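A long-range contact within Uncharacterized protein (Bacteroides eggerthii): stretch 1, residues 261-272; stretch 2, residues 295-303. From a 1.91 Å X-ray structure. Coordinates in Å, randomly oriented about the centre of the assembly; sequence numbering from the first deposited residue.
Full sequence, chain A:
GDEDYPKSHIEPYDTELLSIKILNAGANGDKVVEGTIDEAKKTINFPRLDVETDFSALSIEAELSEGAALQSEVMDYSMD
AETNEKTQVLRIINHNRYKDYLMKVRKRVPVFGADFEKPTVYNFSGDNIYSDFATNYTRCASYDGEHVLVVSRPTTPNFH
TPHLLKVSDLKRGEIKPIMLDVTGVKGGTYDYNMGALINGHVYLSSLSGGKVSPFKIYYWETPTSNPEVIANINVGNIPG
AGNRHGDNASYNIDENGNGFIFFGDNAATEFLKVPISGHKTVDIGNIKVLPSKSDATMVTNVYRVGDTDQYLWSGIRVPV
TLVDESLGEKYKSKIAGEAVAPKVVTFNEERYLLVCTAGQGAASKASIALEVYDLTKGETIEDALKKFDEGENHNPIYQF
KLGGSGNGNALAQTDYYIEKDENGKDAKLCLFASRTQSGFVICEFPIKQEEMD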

ATOM      1  N   ILE A 261      -1.734   2.311 -21.429  1.00 39.33           N
ATOM      2  CA  ILE A 261      -0.843   3.272 -20.845  1.00 38.37           C
ATOM      3  C   ILE A 261      -1.532   4.659 -21.038  1.00 41.22           C
ATOM      4  O   ILE A 261      -1.922   5.050 -22.154  1.00 39.71           O
ATOM      5  CB  ILE A 261       0.530   3.256 -21.482  1.00 41.60           C
ATOM      6  CG1 ILE A 261       1.072   1.819 -21.566  1.00 42.84           C
ATOM      7  CG2 ILE A 261       1.475   4.189 -20.660  1.00 37.34           C
ATOM      8  CD1 ILE A 261       2.184   1.578 -22.580  1.00 42.69           C
ATOM      9  N   PHE A 262      -1.648   5.412 -19.961  1.00 37.69           N
ATOM     10  CA  PHE A 262      -2.225   6.745 -20.011  1.00 35.18           C
ATOM     11  C   PHE A 262      -1.095   7.775 -19.945  1.00 45.32           C
ATOM     12  O   PHE A 262      -0.306   7.752 -18.993  1.00 35.22           O
ATOM     13  CB  PHE A 262      -3.158   6.971 -18.838  1.00 36.35           C
ATOM     14  CG  PHE A 262      -4.419   6.123 -18.870  1.00 44.19           C
ATOM     15  CD1 PHE A 262      -4.458   4.880 -18.247  1.00 41.22           C
ATOM     16  CD2 PHE A 262      -5.577   6.613 -19.441  1.00 43.19           C
ATOM     17  CE1 PHE A 262      -5.618   4.140 -18.231  1.00 44.16           C
ATOM     18  CE2 PHE A 262      -6.726   5.841 -19.479  1.00 47.06           C
ATOM     19  CZ  PHE A 262      -6.736   4.605 -18.857  1.00 43.37           C
ATOM     20  N   PHE A 263      -1.114   8.725 -20.876  1.00 39.64           N
ATOM     21  CA  PHE A 263      -0.095   9.770 -20.948  1.00 36.66           C
ATOM     22  C   PHE A 263      -0.775  11.120 -20.989  1.00 36.90           C
ATOM     23  O   PHE A 263      -1.391  11.482 -22.001  1.00 40.29           O
ATOM     24  CB  PHE A 263       0.742   9.630 -22.185  1.00 37.35           C
ATOM     25  CG  PHE A 263       1.593   8.389 -22.269  1.00 35.17           C
ATOM     26  CD1 PHE A 263       2.750   8.247 -21.531  1.00 36.56           C
ATOM     27  CD2 PHE A 263       1.262   7.398 -23.179  1.00 35.26           C
ATOM     28  CE1 PHE A 263       3.585   7.149 -21.730  1.00 35.21           C
ATOM     29  CE2 PHE A 263       2.065   6.332 -23.402  1.00 40.51           C
ATOM     30  CZ  PHE A 263       3.234   6.197 -22.692  1.00 35.80           C
ATOM     31  N   GLY A 264      -0.688  11.878 -19.913  1.00 34.62           N
ATOM     32  CA  GLY A 264      -1.312  13.232 -19.916  1.00 35.84           C
ATOM     33  C   GLY A 264      -0.438  14.270 -20.599  1.00 36.20           C
ATOM     34  O   GLY A 264       0.765  14.258 -20.431  1.00 40.19           O
ATOM     35  N   ASP A 265      -1.027  15.197 -21.332  1.00 38.34           N
ATOM     36  CA  ASP A 265      -0.230  16.247 -21.976  1.00 37.91           C
ATOM     37  C   ASP A 265       0.250  17.230 -20.911  1.00 40.49           C
ATOM     38  O   ASP A 265      -0.336  17.318 -19.802  1.00 42.52           O
ATOM     39  CB  ASP A 265      -0.917  16.923 -23.176  1.00 43.05           C
ATOM     40  CG  ASP A 265      -2.101  17.807 -22.823  1.00 50.16           C
ATOM     41  OD1 ASP A 265      -2.798  17.527 -21.853  1.00 51.82           O
ATOM     42  OD2 ASP A 265      -2.392  18.765 -23.582  1.00 54.14           O
ATOM     43  N   ASN A 266       1.313  17.961 -21.253  1.00 38.69           N
ATOM     44  CA  ASN A 266       1.911  18.894 -20.319  1.00 42.08           C
ATOM     45  C   ASN A 266       0.882  19.962 -19.899  1.00 42.02           C
ATOM     46  O   ASN A 266       0.795  20.281 -18.716  1.00 43.83           O
ATOM     47  CB  ASN A 266       3.155  19.536 -20.905  1.00 41.61           C
ATOM     48  CG  ASN A 266       3.798  20.487 -19.936  1.00 45.01           C
ATOM     49  OD1 ASN A 266       3.473  21.650 -19.914  1.00 42.75           O
ATOM     50  ND2 ASN A 266       4.683  19.985 -19.119  1.00 40.40           N
ATOM     51  N   ALA A 267       0.064  20.420 -20.842  1.00 42.91           N
ATOM     52  CA  ALA A 267      -0.949  21.471 -20.573  1.00 47.87           C
ATOM     53  C   ALA A 267      -2.171  20.949 -19.789  1.00 46.35           C
ATOM     54  O   ALA A 267      -3.025  21.709 -19.412  1.00 47.78           O
ATOM     55  CB  ALA A 267      -1.362  22.172 -21.887  1.00 40.80           C
ATOM     56  N   ALA A 268      -2.270  19.641 -19.580  1.00 42.70           N
ATOM     57  CA  ALA A 268      -3.395  19.009 -18.852  1.00 46.34           C
ATOM     58  C   ALA A 268      -4.735  19.254 -19.572  1.00 47.51           C
ATOM     59  O   ALA A 268      -5.741  19.600 -18.945  1.00 55.56           O
ATOM     60  CB  ALA A 268      -3.449  19.488 -17.388  1.00 46.66           C
ATOM     61  N   THR A 269      -4.725  19.134 -20.898  1.00 46.31           N
ATOM     62  CA  THR A 269      -5.961  19.188 -21.700  1.00 48.99           C
ATOM     63  C   THR A 269      -6.495  17.782 -21.964  1.00 47.56           C
ATOM     64  O   THR A 269      -7.686  17.612 -22.193  1.00 51.46           O
ATOM     65  CB  THR A 269      -5.799  19.897 -23.053  1.00 51.18           C
ATOM     66  OG1 THR A 269      -4.870  19.163 -23.853  1.00 50.66           O
ATOM     67  CG2 THR A 269      -5.345  21.383 -22.876  1.00 46.95           C
ATOM     68  N   GLU A 270      -5.631  16.773 -21.969  1.00 44.29           N
ATOM     69  CA  GLU A 270      -6.071  15.426 -22.292  1.00 43.33           C
ATOM     70  C   GLU A 270      -5.124  14.378 -21.797  1.00 42.26           C
ATOM     71  O   GLU A 270      -4.056  14.687 -21.299  1.00 42.61           O
ATOM     72  CB  GLU A 270      -6.219  15.295 -23.843  1.00 50.25           C
ATOM     73  CG  GLU A 270      -5.062  15.841 -24.733  1.00 49.03           C
ATOM     74  CD  GLU A 270      -3.884  14.880 -24.958  1.00 57.99           C
ATOM     75  OE1 GLU A 270      -3.892  13.771 -24.396  1.00 54.32           O
ATOM     76  OE2 GLU A 270      -2.924  15.216 -25.720  1.00 55.94           O
ATOM     77  N   PHE A 271      -5.547  13.132 -21.970  1.00 38.74           N
ATOM     78  CA  PHE A 271      -4.722  11.949 -21.875  1.00 34.29           C
ATOM     79  C   PHE A 271      -4.791  11.219 -23.202  1.00 40.96           C
ATOM     80  O   PHE A 271      -5.836  11.147 -23.813  1.00 47.33           O
ATOM     81  CB  PHE A 271      -5.258  10.988 -20.822  1.00 39.12           C
ATOM     82  CG  PHE A 271      -4.937  11.367 -19.416  1.00 42.88           C
ATOM     83  CD1 PHE A 271      -5.833  12.080 -18.664  1.00 42.13           C
ATOM     84  CD2 PHE A 271      -3.748  10.988 -18.841  1.00 46.91           C
ATOM     85  CE1 PHE A 271      -5.545  12.425 -17.372  1.00 39.08           C
ATOM     86  CE2 PHE A 271      -3.454  11.327 -17.548  1.00 43.83           C
ATOM     87  CZ  PHE A 271      -4.355  12.043 -16.808  1.00 41.95           C
ATOM     88  N   LEU A 272      -3.668  10.673 -23.628  1.00 39.06           N
ATOM     89  CA  LEU A 272      -3.598   9.658 -24.676  1.00 46.59           C
ATOM     90  C   LEU A 272      -3.732   8.339 -23.940  1.00 43.26           C
ATOM     91  O   LEU A 272      -2.975   8.073 -23.040  1.00 41.83           O
ATOM     92  CB  LEU A 272      -2.250   9.687 -25.406  1.00 43.02           C
ATOM     93  CG  LEU A 272      -1.973  11.014 -26.138  1.00 47.89           C
ATOM     94  CD1 LEU A 272      -0.672  10.916 -26.938  1.00 40.06           C
ATOM     95  CD2 LEU A 272      -3.151  11.455 -27.027  1.00 42.77           C
ATOM     96  N   ASP A 295      -6.493  21.490 -13.744  1.00 49.13           N
ATOM     97  CA  ASP A 295      -6.186  21.179 -12.344  1.00 46.65           C
ATOM     98  C   ASP A 295      -5.455  19.848 -12.130  1.00 49.71           C
ATOM     99  O   ASP A 295      -4.916  19.641 -11.057  1.00 48.70           O
ATOM    100  CB  ASP A 295      -7.423  21.164 -11.472  1.00 48.43           C
ATOM    101  CG  ASP A 295      -7.865  22.575 -11.025  1.00 58.35           C
ATOM    102  OD1 ASP A 295      -7.035  23.509 -10.931  1.00 56.70           O
ATOM    103  OD2 ASP A 295      -9.058  22.739 -10.748  1.00 65.25           O
ATOM    104  N   ALA A 296      -5.488  18.943 -13.111  1.00 43.33           N
ATOM    105  CA  ALA A 296      -4.696  17.706 -13.049  1.00 44.06           C
ATOM    106  C   ALA A 296      -3.214  18.043 -13.058  1.00 43.03           C
ATOM    107  O   ALA A 296      -2.432  17.385 -12.377  1.00 40.86           O
ATOM    108  CB  ALA A 296      -5.009  16.774 -14.222  1.00 41.11           C
ATOM    109  N   THR A 297      -2.855  19.053 -13.851  1.00 43.72           N
ATOM    110  CA  THR A 297      -1.467  19.452 -14.136  1.00 44.76           C
ATOM    111  C   THR A 297      -0.704  18.350 -14.881  1.00 44.61           C
ATOM    112  O   THR A 297      -1.247  17.296 -15.267  1.00 43.54           O
ATOM    113  CB  THR A 297      -0.658  19.902 -12.869  1.00 45.84           C
ATOM    114  OG1 THR A 297      -0.227  18.735 -12.142  1.00 49.16           O
ATOM    115  CG2 THR A 297      -1.486  20.841 -11.953  1.00 42.94           C
HETATM  116  N   MSE A 298       0.583  18.591 -15.091  1.00 40.29           N
HETATM  117  CA  MSE A 298       1.466  17.571 -15.654  1.00 38.15           C
HETATM  118  C   MSE A 298       1.775  16.401 -14.709  1.00 39.88           C
HETATM  119  O   MSE A 298       2.290  15.378 -15.196  1.00 40.31           O
HETATM  120  CB  MSE A 298       2.779  18.200 -16.056  1.00 40.12           C
HETATM  121  CG  MSE A 298       3.525  18.829 -14.852  1.00 53.10           C
HETATM  122 SE   MSE A 298       5.284  19.316 -15.400  0.75 82.39          SE
HETATM  123  CE  MSE A 298       6.122  17.605 -15.393  1.00 68.21           C
ATOM    124  N   VAL A 299       1.537  16.579 -13.391  1.00 39.88           N
ATOM    125  CA  VAL A 299       1.725  15.545 -12.351  1.00 42.88           C
ATOM    126  C   VAL A 299       0.365  14.960 -12.023  1.00 41.76           C
ATOM    127  O   VAL A 299      -0.377  15.467 -11.191  1.00 41.55           O
ATOM    128  CB  VAL A 299       2.447  16.069 -11.092  1.00 42.31           C
ATOM    129  CG1 VAL A 299       2.836  14.897 -10.144  1.00 39.06           C
ATOM    130  CG2 VAL A 299       3.674  16.888 -11.519  1.00 41.16           C
ATOM    131  N   THR A 300       0.041  13.871 -12.719  1.00 40.65           N
ATOM    132  CA  THR A 300      -1.293  13.240 -12.665  1.00 42.44           C
ATOM    133  C   THR A 300      -1.143  11.784 -13.115  1.00 43.12           C
ATOM    134  O   THR A 300      -0.190  11.445 -13.847  1.00 38.28           O
ATOM    135  CB  THR A 300      -2.296  13.987 -13.573  1.00 45.53           C
ATOM    136  OG1 THR A 300      -3.613  13.440 -13.447  1.00 41.74           O
ATOM    137  CG2 THR A 300      -1.824  13.972 -15.040  1.00 34.43           C
ATOM    138  N   ASN A 301      -2.060  10.932 -12.660  1.00 39.00           N
ATOM    139  CA  ASN A 301      -2.015   9.526 -12.940  1.00 37.67           C
ATOM    140  C   ASN A 301      -3.389   8.943 -12.947  1.00 40.71           C
ATOM    141  O   ASN A 301      -4.261   9.429 -12.263  1.00 41.05           O
ATOM    142  CB  ASN A 301      -1.235   8.770 -11.858  1.00 39.30           C
ATOM    143  CG  ASN A 301       0.263   9.094 -11.809  1.00 44.94           C
ATOM    144  OD1 ASN A 301       0.679   9.836 -10.948  1.00 43.39           O
ATOM    145  ND2 ASN A 301       1.065   8.525 -12.723  1.00 35.64           N
ATOM    146  N   VAL A 302      -3.509   7.840 -13.659  1.00 38.91           N
ATOM    147  CA  VAL A 302      -4.735   7.065 -13.866  1.00 39.98           C
ATOM    148  C   VAL A 302      -4.376   5.567 -13.720  1.00 40.03           C
ATOM    149  O   VAL A 302      -3.688   4.999 -14.589  1.00 39.47           O
ATOM    150  CB  VAL A 302      -5.383   7.330 -15.266  1.00 41.56           C
ATOM    151  CG1 VAL A 302      -6.643   6.468 -15.445  1.00 43.02           C
ATOM    152  CG2 VAL A 302      -5.779   8.809 -15.463  1.00 38.73           C
ATOM    153  N   TYR A 303      -4.836   4.929 -12.644  1.00 40.78           N
ATOM    154  CA  TYR A 303      -4.506   3.532 -12.354  1.00 40.57           C
ATOM    155  C   TYR A 303      -5.741   2.673 -12.094  1.00 42.26           C
ATOM    156  O   TYR A 303      -6.659   3.034 -11.327  1.00 47.93           O
ATOM    157  CB  TYR A 303      -3.521   3.395 -11.161  1.00 41.57           C
ATOM    158  CG  TYR A 303      -2.092   3.782 -11.497  1.00 38.48           C
ATOM    159  CD1 TYR A 303      -1.344   3.040 -12.389  1.00 40.59           C
ATOM    160  CD2 TYR A 303      -1.480   4.833 -10.887  1.00 41.67           C
ATOM    161  CE1 TYR A 303      -0.057   3.392 -12.741  1.00 37.03           C
ATOM    162  CE2 TYR A 303      -0.206   5.206 -11.218  1.00 38.30           C
ATOM    163  CZ  TYR A 303       0.524   4.477 -12.127  1.00 44.81           C
ATOM    164  OH  TYR A 303       1.799   4.870 -12.422  1.00 40.71           O
TER
HETATM  165  O   HOH W   1      -1.190  15.866 -17.767  1.00 37.47           O

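No direct hydrogen bond joins these two stretches. They meet through side chains, and the contact is organised round Val302, whose two methyl groups serve two different phenylalanine rings. The first stretch is a β-hairpin: its strands pair through Phe263 N to Leu272 O and Leu272 N to Phe263 O, both 2.9 Å, and this pairing places Phe262 and Phe271 so that both direct their CA-to-CB bonds toward the second stretch.

Val302 gives up 82 Å² to the contact, more than any other residue. Its chi1 is t, and its branches diverge from CB. CG1 lies 3.7 Å from the centroid of the Phe262 ring and only 8° off the ring normal, so the methyl sits almost centrally over the face; CG2 stands over a face of the Phe271 ring, 4.1 Å from its centroid and 22° off the normal. In each CH-pi contact, weakly polarised C-H bonds meet the electron-rich face of an aromatic ring. A β-branched residue suits this place because two methyls on one carbon can address two rings at once, and its short side chain keeps them close to the strand.

Phe271, with 65 Å² covered, adopts chi1 m and extends its ring far enough to meet two residues of the opposing strand. Besides the valine, its tip touches Thr300, CZ lying 3.6 Å from Thr300 CG2. The threonine is well matched to a mixed setting: its methyl packs against the aromatic ring, while its hydroxyl is hydrogen-bonded elsewhere in the structure. Gly264 leaves room here, since an ideal CB on it would lie 3.1 Å from Phe271 CE2 and 3.5 Å from Thr300 CG2.

Nearer the turn the packing becomes smaller in scale. Ala268 closes the type I turn that begins at Asp265, and its methyl points toward the second stretch, with CB 3.6 Å from Thr297 N and 4.5 Å from Ala296 CB. A short side chain fits this close approach, where the CA atoms of Ala268 and Thr297 are 5.1 Å apart. Asp265 steadies the loop: its OD1 accepts hydrogen bonds from Glu270 N at 2.9 Å and Thr269 N at 2.7 Å. A water supplies the polar link across the gap, donating to Asp265 O at 2.6 Å and to Thr297 O at 2.9 Å; two carbonyl oxygens, both acceptors, need such a donor between them. At the partly exposed margin, selenomethionine Met298 rests its SE 3.8 Å from Asn266 ND2.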